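Local atomic coordinates of heme utilization carrier protein (Escherichia coli O157:H7, PDB entry 6U9J), a protein that probably binds heme and heme-derived tetrapyrroles in the cytosol as a carrier in the heme utilisation pathway, which includes anaerobic heme degradation. Residues Cys52-Thr58 and Phe70-Ser76; Glu10-Leu15 and Ile107-Met112; Phe44-Trp48 and His79-Phe84. All coordinates share one frame; numbering follows the deposited sequence. Where two conformers were deposited one is given.

Contact 1 (Cys52-Thr58 and Phe70-Ser76); sequences CEWGNVT and FSGELPS. With PO4 (phosphate ion), chain E.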
loop_
_atom_site.group_PDB
_atom_site.type_symbol
_atom_site.label_atom_id
_atom_site.label_comp_id
_atom_site.label_asym_id
_atom_site.label_seq_id
_atom_site.Cartn_x
_atom_site.Cartn_y
_atom_site.Cartn_z
ATOM N N CYS A 52 17.214 -5.751 -2.971
ATOM C CA CYS A 52 17.510 -5.666 -1.545
ATOM C C CYS A 52 18.933 -5.201 -1.264
ATOM O O CYS A 52 19.238 -4.815 -0.130
ATOM C CB CYS A 52 17.299 -7.031 -0.881
ATOM S SG CYS A 52 15.557 -7.474 -0.629
ATOM N N GLU A 53 19.816 -5.227 -2.264
ATOM C CA GLU A 53 21.196 -4.825 -2.065
ATOM C C GLU A 53 21.486 -3.399 -2.519
ATOM O O GLU A 53 22.612 -2.928 -2.336
ATOM C CB GLU A 53 22.123 -5.787 -2.808
ATOM C CG GLU A 53 21.920 -7.221 -2.373
ATOM C CD GLU A 53 22.902 -8.169 -3.017
ATOM O OE1 GLU A 53 23.600 -8.900 -2.273
ATOM O OE2 GLU A 53 22.972 -8.182 -4.261
ATOM N N TRP A 54 20.497 -2.699 -3.077
ATOM C CA TRP A 54 20.745 -1.453 -3.798
ATOM C C TRP A 54 20.739 -0.209 -2.921
ATOM O O TRP A 54 21.050 0.880 -3.431
ATOM C CB TRP A 54 19.697 -1.276 -4.893
ATOM C CG TRP A 54 19.840 -2.190 -6.059
ATOM C CD1 TRP A 54 20.817 -3.124 -6.268
ATOM C CD2 TRP A 54 18.978 -2.242 -7.202
ATOM N NE1 TRP A 54 20.605 -3.762 -7.468
ATOM C CE2 TRP A 54 19.483 -3.239 -8.061
ATOM C CE3 TRP A 54 17.824 -1.538 -7.582
ATOM C CZ2 TRP A 54 18.877 -3.550 -9.283
ATOM C CZ3 TRP A 54 17.215 -1.856 -8.789
ATOM C CH2 TRP A 54 17.745 -2.858 -9.626
ATOM N N GLY A 55 20.387 -0.319 -1.644
ATOM C CA GLY A 55 20.232 0.876 -0.827
ATOM C C GLY A 55 18.816 1.425 -0.815
ATOM O O GLY A 55 17.853 0.669 -0.969
ATOM N N ASN A 56 18.661 2.734 -0.636
ATOM C CA ASN A 56 17.323 3.291 -0.484
ATOM C C ASN A 56 16.597 3.340 -1.823
ATOM O O ASN A 56 17.047 4.004 -2.769
ATOM C CB ASN A 56 17.391 4.679 0.143
ATOM C CG ASN A 56 17.945 4.647 1.560
ATOM O OD1 ASN A 56 17.513 3.846 2.392
ATOM N ND2 ASN A 56 18.902 5.526 1.843
ATOM N N VAL A 57 15.466 2.643 -1.895
ATOM C CA VAL A 57 14.572 2.682 -3.041
ATOM C C VAL A 57 13.190 3.109 -2.550
ATOM O O VAL A 57 12.935 3.185 -1.349
ATOM C CB VAL A 57 14.508 1.327 -3.776
ATOM C CG1 VAL A 57 15.884 0.968 -4.359
ATOM C CG2 VAL A 57 14.004 0.208 -2.851
ATOM N N THR A 58 12.290 3.384 -3.490
ATOM C CA THR A 58 10.909 3.723 -3.170
ATOM C C THR A 58 9.975 2.631 -3.668
ATOM O O THR A 58 9.883 2.382 -4.875
ATOM C CB THR A 58 10.511 5.066 -3.774
ATOM O OG1 THR A 58 11.417 6.077 -3.318
ATOM C CG2 THR A 58 9.076 5.427 -3.361
ATOM N N PHE A 70 7.099 3.941 0.274
ATOM C CA PHE A 70 8.067 3.747 1.345
ATOM C C PHE A 70 9.463 3.909 0.776
ATOM O O PHE A 70 9.851 3.183 -0.143
ATOM C CB PHE A 70 7.951 2.372 1.998
ATOM C CG PHE A 70 9.051 2.094 2.995
ATOM C CD1 PHE A 70 8.981 2.604 4.280
ATOM C CD2 PHE A 70 10.153 1.326 2.646
ATOM C CE1 PHE A 70 9.986 2.356 5.199
ATOM C CE2 PHE A 70 11.163 1.072 3.562
ATOM C CZ PHE A 70 11.077 1.589 4.838
ATOM N N SER A 71 10.210 4.858 1.325
ATOM C CA SER A 71 11.584 5.105 0.922
ATOM C C SER A 71 12.504 4.464 1.953
ATOM O O SER A 71 12.422 4.779 3.145
ATOM C CB SER A 71 11.848 6.608 0.801
ATOM O OG SER A 71 13.193 6.870 0.454
ATOM N N GLY A 72 13.358 3.561 1.496
ATOM C CA GLY A 72 14.285 2.871 2.363
ATOM C C GLY A 72 14.723 1.575 1.712
ATOM O O GLY A 72 14.358 1.269 0.582
ATOM N N GLU A 73 15.504 0.808 2.462
ATOM C CA GLU A 73 15.997 -0.447 1.923
ATOM C C GLU A 73 14.849 -1.437 1.775
ATOM O O GLU A 73 13.973 -1.528 2.641
ATOM C CB GLU A 73 17.085 -1.014 2.831
ATOM C CG GLU A 73 18.328 -0.141 2.865
ATOM C CD GLU A 73 19.503 -0.808 3.559
ATOM O OE1 GLU A 73 19.271 -1.657 4.448
ATOM O OE2 GLU A 73 20.657 -0.470 3.220
ATOM N N LEU A 74 14.848 -2.176 0.664
ATOM C CA LEU A 74 13.823 -3.186 0.447
ATOM C C LEU A 74 14.018 -4.332 1.434
ATOM O O LEU A 74 15.117 -4.894 1.507
ATOM C CB LEU A 74 13.890 -3.706 -0.992
ATOM C CG LEU A 74 12.638 -4.432 -1.480
ATOM C CD1 LEU A 74 11.484 -3.447 -1.627
ATOM C CD2 LEU A 74 12.889 -5.198 -2.778
ATOM N N PRO A 75 13.001 -4.700 2.220
ATOM C CA PRO A 75 13.163 -5.817 3.158
ATOM C C PRO A 75 13.281 -7.144 2.428
ATOM O O PRO A 75 12.663 -7.357 1.381
ATOM C CB PRO A 75 11.891 -5.761 4.013
ATOM C CG PRO A 75 10.898 -5.015 3.208
ATOM C CD PRO A 75 11.666 -4.085 2.295
ATOM N N SER A 76 14.094 -8.037 2.989
ATOM C CA SER A 76 14.120 -9.409 2.523
ATOM C C SER A 76 12.811 -10.107 2.892
ATOM O O SER A 76 12.016 -9.617 3.703
ATOM C CB SER A 76 15.298 -10.159 3.139
ATOM O OG SER A 76 15.045 -10.467 4.499
HETATM P P PO4 E . 14.672 8.148 -2.141
HETATM O O1 PO4 E . 14.227 6.698 -2.047
HETATM O O2 PO4 E . 14.007 8.954 -1.047
HETATM O O3 PO4 E . 16.176 8.230 -1.990
HETATM O O4 PO4 E . 14.281 8.732 -3.479
HETATM O O HOH W 1 17.115 -1.973 -1.145
#
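Phe70 meets Thr58 backbone to backbone at the open end of the antiparallel hairpin formed by strands 56-62 and 66-71: the CA-H of Thr58 points at Phe70 O, 3.3 Å from CA to O. On its other side Phe70 pairs with a strand of the second subunit, so the sheet runs on across the dimer interface. Ser71 faces Thr58 in a non-hydrogen-bonded pair, both side chains on the same face of the sheet. Its OG, anti to the backbone N (chi1 178°), is turned to a phosphate ion probably taken up from the crystallisation liquor and lies 2.7 Å from both O1 and O2; Thr58 OG1 adds a weak bond to O1. Gly72 then closes a hydrogen-bonded pair with Val57, Gly72 N to Val57 O at 2.9 Å and Val57 N to Gly72 O at 3.0 Å. Here the chain turns a corner, while OD1 of Asn56 leans in to 3.4 Å from Gly72 CA. Glu73 lays its CG alongside the carbonyl of Gly55. A water then spans the two segments, donating to Gly55 O and accepting from Leu74 N. The side chain of Leu74 points back toward the first segment, its CB 4.3 Å from Val57 CG2, in a buried patch that Ile132 and Trp48 also line. At Pro75 it is the carbonyl that makes the approach, with Pro75 O 3.5 Å from Cys52 SG.

Contact 2 (Glu10-Leu15 and Ile107-Met112); sequences EPDGTL and IERKFM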
loop_
_atom_site.group_PDB
_atom_site.type_symbol
_atom_site.label_atom_id
_atom_site.label_comp_id
_atom_site.label_asym_id
_atom_site.label_seq_id
_atom_site.Cartn_x
_atom_site.Cartn_y
_atom_site.Cartn_z
ATOM N N GLU A 10 7.602 9.266 -26.421
ATOM C CA GLU A 10 7.487 9.584 -24.995
ATOM C C GLU A 10 6.175 10.282 -24.644
ATOM O O GLU A 10 6.012 11.480 -24.906
ATOM C CB GLU A 10 8.669 10.447 -24.534
ATOM C CG GLU A 10 8.828 10.578 -23.005
ATOM C CD GLU A 10 9.155 9.261 -22.297
ATOM O OE1 GLU A 10 8.217 8.583 -21.817
ATOM O OE2 GLU A 10 10.358 8.912 -22.211
ATOM N N PRO A 11 5.234 9.578 -24.017
ATOM C CA PRO A 11 3.976 10.218 -23.610
ATOM C C PRO A 11 4.211 11.258 -22.524
ATOM O O PRO A 11 5.187 11.207 -21.774
ATOM C CB PRO A 11 3.124 9.051 -23.090
ATOM C CG PRO A 11 3.857 7.797 -23.467
ATOM C CD PRO A 11 5.293 8.157 -23.640
ATOM N N ASP A 12 3.279 12.209 -22.440
ATOM C CA ASP A 12 3.433 13.369 -21.570
ATOM C C ASP A 12 3.057 13.100 -20.117
ATOM O O ASP A 12 3.128 14.027 -19.301
ATOM C CB ASP A 12 2.590 14.536 -22.097
ATOM C CG ASP A 12 2.712 14.716 -23.598
ATOM O OD1 ASP A 12 3.850 14.670 -24.114
ATOM O OD2 ASP A 12 1.670 14.901 -24.263
ATOM N N GLY A 13 2.666 11.877 -19.769
ATOM C CA GLY A 13 2.219 11.564 -18.417
ATOM C C GLY A 13 2.478 10.126 -18.053
ATOM O O GLY A 13 3.485 9.539 -18.484
ATOM N N THR A 14 1.581 9.545 -17.264
ATOM C CA THR A 14 1.765 8.185 -16.775
ATOM C C THR A 14 1.446 7.161 -17.864
ATOM O O THR A 14 0.777 7.451 -18.856
ATOM C CB THR A 14 0.885 7.928 -15.557
ATOM O OG1 THR A 14 -0.493 7.991 -15.950
ATOM C CG2 THR A 14 1.160 8.956 -14.460
ATOM N N LEU A 15 1.935 5.935 -17.657
ATOM C CA LEU A 15 1.691 4.861 -18.613
ATOM C C LEU A 15 0.295 4.258 -18.483
ATOM O O LEU A 15 -0.204 3.668 -19.447
ATOM C CB LEU A 15 2.743 3.759 -18.449
ATOM C CG LEU A 15 4.197 4.145 -18.725
ATOM C CD1 LEU A 15 5.099 2.942 -18.537
ATOM C CD2 LEU A 15 4.339 4.722 -20.129
ATOM N N ILE A 107 11.911 -0.745 -16.454
ATOM C CA ILE A 107 11.571 0.348 -17.360
ATOM C C ILE A 107 12.466 1.550 -17.111
ATOM O O ILE A 107 12.698 1.942 -15.967
ATOM C CB ILE A 107 10.095 0.758 -17.184
ATOM C CG1 ILE A 107 9.181 -0.422 -17.509
ATOM C CG2 ILE A 107 9.774 1.991 -18.067
ATOM C CD1 ILE A 107 7.776 -0.270 -16.951
ATOM N N GLU A 108 12.930 2.173 -18.195
ATOM C CA GLU A 108 13.566 3.482 -18.131
ATOM C C GLU A 108 12.824 4.408 -19.077
ATOM O O GLU A 108 12.574 4.046 -20.229
ATOM C CB GLU A 108 15.045 3.415 -18.513
ATOM C CG GLU A 108 15.867 2.572 -17.553
ATOM C CD GLU A 108 17.297 2.397 -18.030
ATOM O OE1 GLU A 108 17.610 1.331 -18.599
ATOM O OE2 GLU A 108 18.103 3.335 -17.843
ATOM N N ARG A 109 12.436 5.574 -18.577
ATOM C CA ARG A 109 11.787 6.558 -19.440
ATOM C C ARG A 109 11.875 7.925 -18.786
ATOM O O ARG A 109 12.326 8.074 -17.650
ATOM C CB ARG A 109 10.324 6.179 -19.702
ATOM C CG ARG A 109 9.488 6.111 -18.433
ATOM C CD ARG A 109 8.043 5.735 -18.732
ATOM N NE ARG A 109 7.396 6.760 -19.551
ATOM C CZ ARG A 109 6.388 7.535 -19.154
ATOM N NH1 ARG A 109 5.887 8.440 -19.988
ATOM N NH2 ARG A 109 5.869 7.404 -17.940
ATOM N N LYS A 110 11.463 8.947 -19.530
ATOM C CA LYS A 110 11.281 10.251 -18.920
ATOM C C LYS A 110 9.830 10.435 -18.500
ATOM O O LYS A 110 8.906 10.073 -19.237
ATOM C CB LYS A 110 11.700 11.369 -19.873
ATOM C CG LYS A 110 13.207 11.577 -19.902
ATOM C CD LYS A 110 13.586 12.842 -20.619
ATOM C CE LYS A 110 15.093 12.947 -20.722
ATOM N NZ LYS A 110 15.696 13.536 -19.498
ATOM N N PHE A 111 9.640 10.951 -17.286
ATOM C CA PHE A 111 8.323 11.287 -16.758
ATOM C C PHE A 111 8.334 12.779 -16.470
ATOM O O PHE A 111 9.000 13.225 -15.529
ATOM C CB PHE A 111 7.996 10.482 -15.499
ATOM C CG PHE A 111 6.665 10.821 -14.905
ATOM C CD1 PHE A 111 5.504 10.674 -15.650
ATOM C CD2 PHE A 111 6.570 11.291 -13.606
ATOM C CE1 PHE A 111 4.273 10.990 -15.109
ATOM C CE2 PHE A 111 5.339 11.613 -13.060
ATOM C CZ PHE A 111 4.192 11.463 -13.813
ATOM N N MET A 112 7.621 13.543 -17.294
ATOM C CA MET A 112 7.619 15.001 -17.185
ATOM C C MET A 112 9.046 15.546 -17.134
ATOM O O MET A 112 9.385 16.398 -16.309
ATOM C CB MET A 112 6.822 15.445 -15.963
ATOM C CG MET A 112 5.496 14.714 -15.821
ATOM S SD MET A 112 4.327 15.618 -14.799
ATOM C CE MET A 112 5.168 15.566 -13.225
HETATM O O HOH W 2 6.042 12.145 -19.340
#
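Arg109 reaches from strand 103-111 into the loop 10-15, and its side chain illustrates how one arginine can bind several groups of an irregular segment. CB starts beside the carboxylate of Glu10, 3.7 Å from OE2. With CG held between the backbone N and the carbonyl carbon (chi1 61°), the chain heads for the loop, and CD lies against both methyls of Leu15. NE donates to Glu10 OE1 at 3.0 Å. CZ sits under Leu15 CD2, which rests 3.6 Å from it over the middle of one guanidinium face. NH1 makes a second 3.0 Å bond to Glu10 OE1, so a single oxygen takes a side-on, two-nitrogen salt bridge, slightly tilted from the guanidinium plane. NH1 and NH2 together grip Gly13 O end-on, in that plane, NH1 at 3.0 Å and NH2 at 3.2 Å. Glu10 OE2 accepts the backbone N-H of Lys110 from above the carboxylate plane, OE2 to N 2.9 Å. Farther along, the edge of the Phe111 ring meets the Gly13-Thr14 peptide, and a water bridges Pro11 O and Met112 N. An arginine bound to a carboxylate and a backbone carbonyl thus ties the loop before the Thr14 N-cap of helix 15-22 to an antiparallel strand.

Contact 3 (Phe44-Trp48 and His79-Phe84); sequences FDTVW and HRHGYF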
loop_
_atom_site.group_PDB
_atom_site.type_symbol
_atom_site.label_atom_id
_atom_site.label_comp_id
_atom_site.label_asym_id
_atom_site.label_seq_id
_atom_site.Cartn_x
_atom_site.Cartn_y
_atom_site.Cartn_z
ATOM N N PHE A 44 10.826 -13.547 -9.862
ATOM C CA PHE A 44 10.556 -12.729 -8.685
ATOM C C PHE A 44 11.696 -12.766 -7.674
ATOM O O PHE A 44 12.167 -11.717 -7.214
ATOM C CB PHE A 44 9.245 -13.179 -8.030
ATOM C CG PHE A 44 8.874 -12.373 -6.815
ATOM C CD1 PHE A 44 9.309 -12.754 -5.549
ATOM C CD2 PHE A 44 8.095 -11.235 -6.942
ATOM C CE1 PHE A 44 8.987 -11.999 -4.442
ATOM C CE2 PHE A 44 7.765 -10.483 -5.830
ATOM C CZ PHE A 44 8.209 -10.871 -4.585
ATOM N N ASP A 45 12.112 -13.967 -7.249
ATOM C CA ASP A 45 13.146 -14.029 -6.224
ATOM C C ASP A 45 14.436 -13.372 -6.690
ATOM O O ASP A 45 15.092 -12.667 -5.916
ATOM C CB ASP A 45 13.420 -15.483 -5.825
ATOM C CG ASP A 45 12.331 -16.077 -4.961
ATOM O OD1 ASP A 45 11.626 -15.330 -4.256
ATOM O OD2 ASP A 45 12.205 -17.320 -4.965
ATOM N N THR A 46 14.838 -13.620 -7.941
ATOM C CA THR A 46 16.059 -13.011 -8.462
ATOM C C THR A 46 15.972 -11.487 -8.427
ATOM O O THR A 46 16.911 -10.812 -7.988
ATOM C CB THR A 46 16.316 -13.505 -9.889
ATOM O OG1 THR A 46 16.590 -14.913 -9.864
ATOM C CG2 THR A 46 17.491 -12.779 -10.519
ATOM N N VAL A 47 14.838 -10.936 -8.856
ATOM C CA VAL A 47 14.676 -9.483 -8.884
ATOM C C VAL A 47 14.610 -8.935 -7.466
ATOM O O VAL A 47 15.322 -7.987 -7.109
ATOM C CB VAL A 47 13.420 -9.099 -9.686
ATOM C CG1 VAL A 47 13.111 -7.607 -9.523
ATOM C CG2 VAL A 47 13.588 -9.484 -11.162
ATOM N N TRP A 48 13.762 -9.539 -6.628
ATOM C CA TRP A 48 13.583 -9.023 -5.278
ATOM C C TRP A 48 14.901 -9.037 -4.513
ATOM O O TRP A 48 15.315 -8.017 -3.947
ATOM C CB TRP A 48 12.514 -9.840 -4.534
ATOM C CG TRP A 48 12.085 -9.146 -3.272
ATOM C CD1 TRP A 48 12.694 -9.198 -2.055
ATOM C CD2 TRP A 48 10.999 -8.229 -3.145
ATOM N NE1 TRP A 48 12.037 -8.372 -1.160
ATOM C CE2 TRP A 48 10.978 -7.789 -1.802
ATOM C CE3 TRP A 48 10.030 -7.751 -4.031
ATOM C CZ2 TRP A 48 10.030 -6.871 -1.334
ATOM C CZ3 TRP A 48 9.086 -6.852 -3.563
ATOM C CH2 TRP A 48 9.093 -6.422 -2.229
ATOM N N HIS A 79 9.155 -17.257 1.491
ATOM C CA HIS A 79 7.915 -17.827 0.982
ATOM C C HIS A 79 7.330 -18.809 1.994
ATOM O O HIS A 79 8.058 -19.638 2.549
ATOM C CB HIS A 79 8.150 -18.539 -0.351
ATOM C CG HIS A 79 8.560 -17.621 -1.466
ATOM N ND1 HIS A 79 7.649 -16.985 -2.273
ATOM C CD2 HIS A 79 9.786 -17.280 -1.927
ATOM C CE1 HIS A 79 8.296 -16.259 -3.174
ATOM N NE2 HIS A 79 9.592 -16.416 -2.980
ATOM N N ARG A 80 6.018 -18.724 2.216
ATOM C CA ARG A 80 5.315 -19.672 3.092
ATOM C C ARG A 80 3.845 -19.697 2.698
ATOM O O ARG A 80 3.180 -18.656 2.718
ATOM C CB ARG A 80 5.488 -19.274 4.557
ATOM C CG ARG A 80 5.178 -20.394 5.565
ATOM C CD ARG A 80 5.089 -19.808 6.968
ATOM N NE ARG A 80 4.499 -20.747 7.917
ATOM C CZ ARG A 80 5.204 -21.540 8.714
ATOM N NH1 ARG A 80 6.528 -21.500 8.679
ATOM N NH2 ARG A 80 4.577 -22.364 9.552
ATOM N N HIS A 81 3.342 -20.878 2.319
ATOM C CA HIS A 81 1.919 -21.080 2.036
ATOM C C HIS A 81 1.386 -20.114 0.982
ATOM O O HIS A 81 0.263 -19.612 1.082
ATOM C CB HIS A 81 1.083 -20.967 3.312
ATOM C CG HIS A 81 1.280 -22.101 4.262
ATOM N ND1 HIS A 81 1.253 -23.419 3.859
ATOM C CD2 HIS A 81 1.497 -22.119 5.599
ATOM C CE1 HIS A 81 1.457 -24.199 4.904
ATOM N NE2 HIS A 81 1.607 -23.437 5.971
ATOM N N GLY A 82 2.192 -19.856 -0.046
ATOM C CA GLY A 82 1.770 -19.014 -1.143
ATOM C C GLY A 82 2.032 -17.534 -0.967
ATOM O O GLY A 82 1.899 -16.781 -1.942
ATOM N N TYR A 83 2.388 -17.084 0.230
ATOM C CA TYR A 83 2.739 -15.685 0.447
ATOM C C TYR A 83 4.249 -15.511 0.432
ATOM O O TYR A 83 5.002 -16.382 0.878
ATOM C CB TYR A 83 2.208 -15.189 1.796
ATOM C CG TYR A 83 0.738 -14.850 1.835
ATOM C CD1 TYR A 83 0.233 -13.765 1.136
ATOM C CD2 TYR A 83 -0.143 -15.613 2.588
ATOM C CE1 TYR A 83 -1.116 -13.451 1.185
ATOM C CE2 TYR A 83 -1.488 -15.311 2.640
ATOM C CZ TYR A 83 -1.968 -14.229 1.936
ATOM O OH TYR A 83 -3.310 -13.926 1.986
ATOM N N PHE A 84 4.691 -14.358 -0.056
ATOM C CA PHE A 84 6.044 -13.889 0.189
ATOM C C PHE A 84 5.981 -12.904 1.354
ATOM O O PHE A 84 5.380 -11.830 1.239
ATOM C CB PHE A 84 6.625 -13.254 -1.068
ATOM C CG PHE A 84 8.052 -12.862 -0.940
ATOM C CD1 PHE A 84 9.049 -13.811 -0.802
ATOM C CD2 PHE A 84 8.416 -11.515 -0.997
ATOM C CE1 PHE A 84 10.380 -13.433 -0.700
ATOM C CE2 PHE A 84 9.741 -11.135 -0.896
ATOM C CZ PHE A 84 10.728 -12.079 -0.761
#
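Phe84 meets two aromatic rings of helix 44-51, and around it the contact is densely packed. The edge of Phe44 is directed at one face of Phe84, CE1 coming to 3.5 Å from Phe84 CD2, with the ring planes at 81°. Phe84 in turn presents its own edge to the face of Trp48; its CE2 lies 3.6 Å from Trp48 NE1, and the centroid of the five-membered ring is 4.8 Å from that of Phe84. In this chain of two T-shaped pairs, Phe84 gives a face to one partner and an edge to the other. Phe44 and Trp48, one helical turn apart, both set CG anti to the backbone N (chi1 -179° in Phe44), which sends the two rings toward the strand. The indole N-H is spent on Pro75 O, consistent with a set orientation of the ring against which Phe84 rests.

Toward solvent the contact thins to one polar link. His79 NE2 donates to Asp45 OD1 at 2.6 Å, almost straight (173°); Asp45 OD1 lies in the imidazole plane and is met on its syn lone pair. Although His79 is exposed, one face of its ring is packed on Phe84 CD1, so the polar rim is continuous with the aromatic core. This is an aromatic cluster with a histidine-carboxylate bond at its rim, joining a helix to a β-hairpin with a two-residue, type I' turn.

Contacts 1 and 3 are neighbours in one corner of the fold: helix 44-51 leads into strand 56-62, strand 66-71 leads into strand 77-80, and the two contacts touch through Leu74, Pro75 and Trp48. Contact 2 lies apart, its centre about 29 Å from that of contact 3 and on the opposite side of the chain's centre, yet it reaches the same six-stranded sheet as contact 1. Their chemistry differs accordingly. Contact 3, the most buried, relies on rings with a polar rim; contact 1, partly buried, moves from strand pairing to water-bridged and apolar contacts; contact 2, also partly buried, depends on charge and carbonyl acceptors to hold an irregular loop.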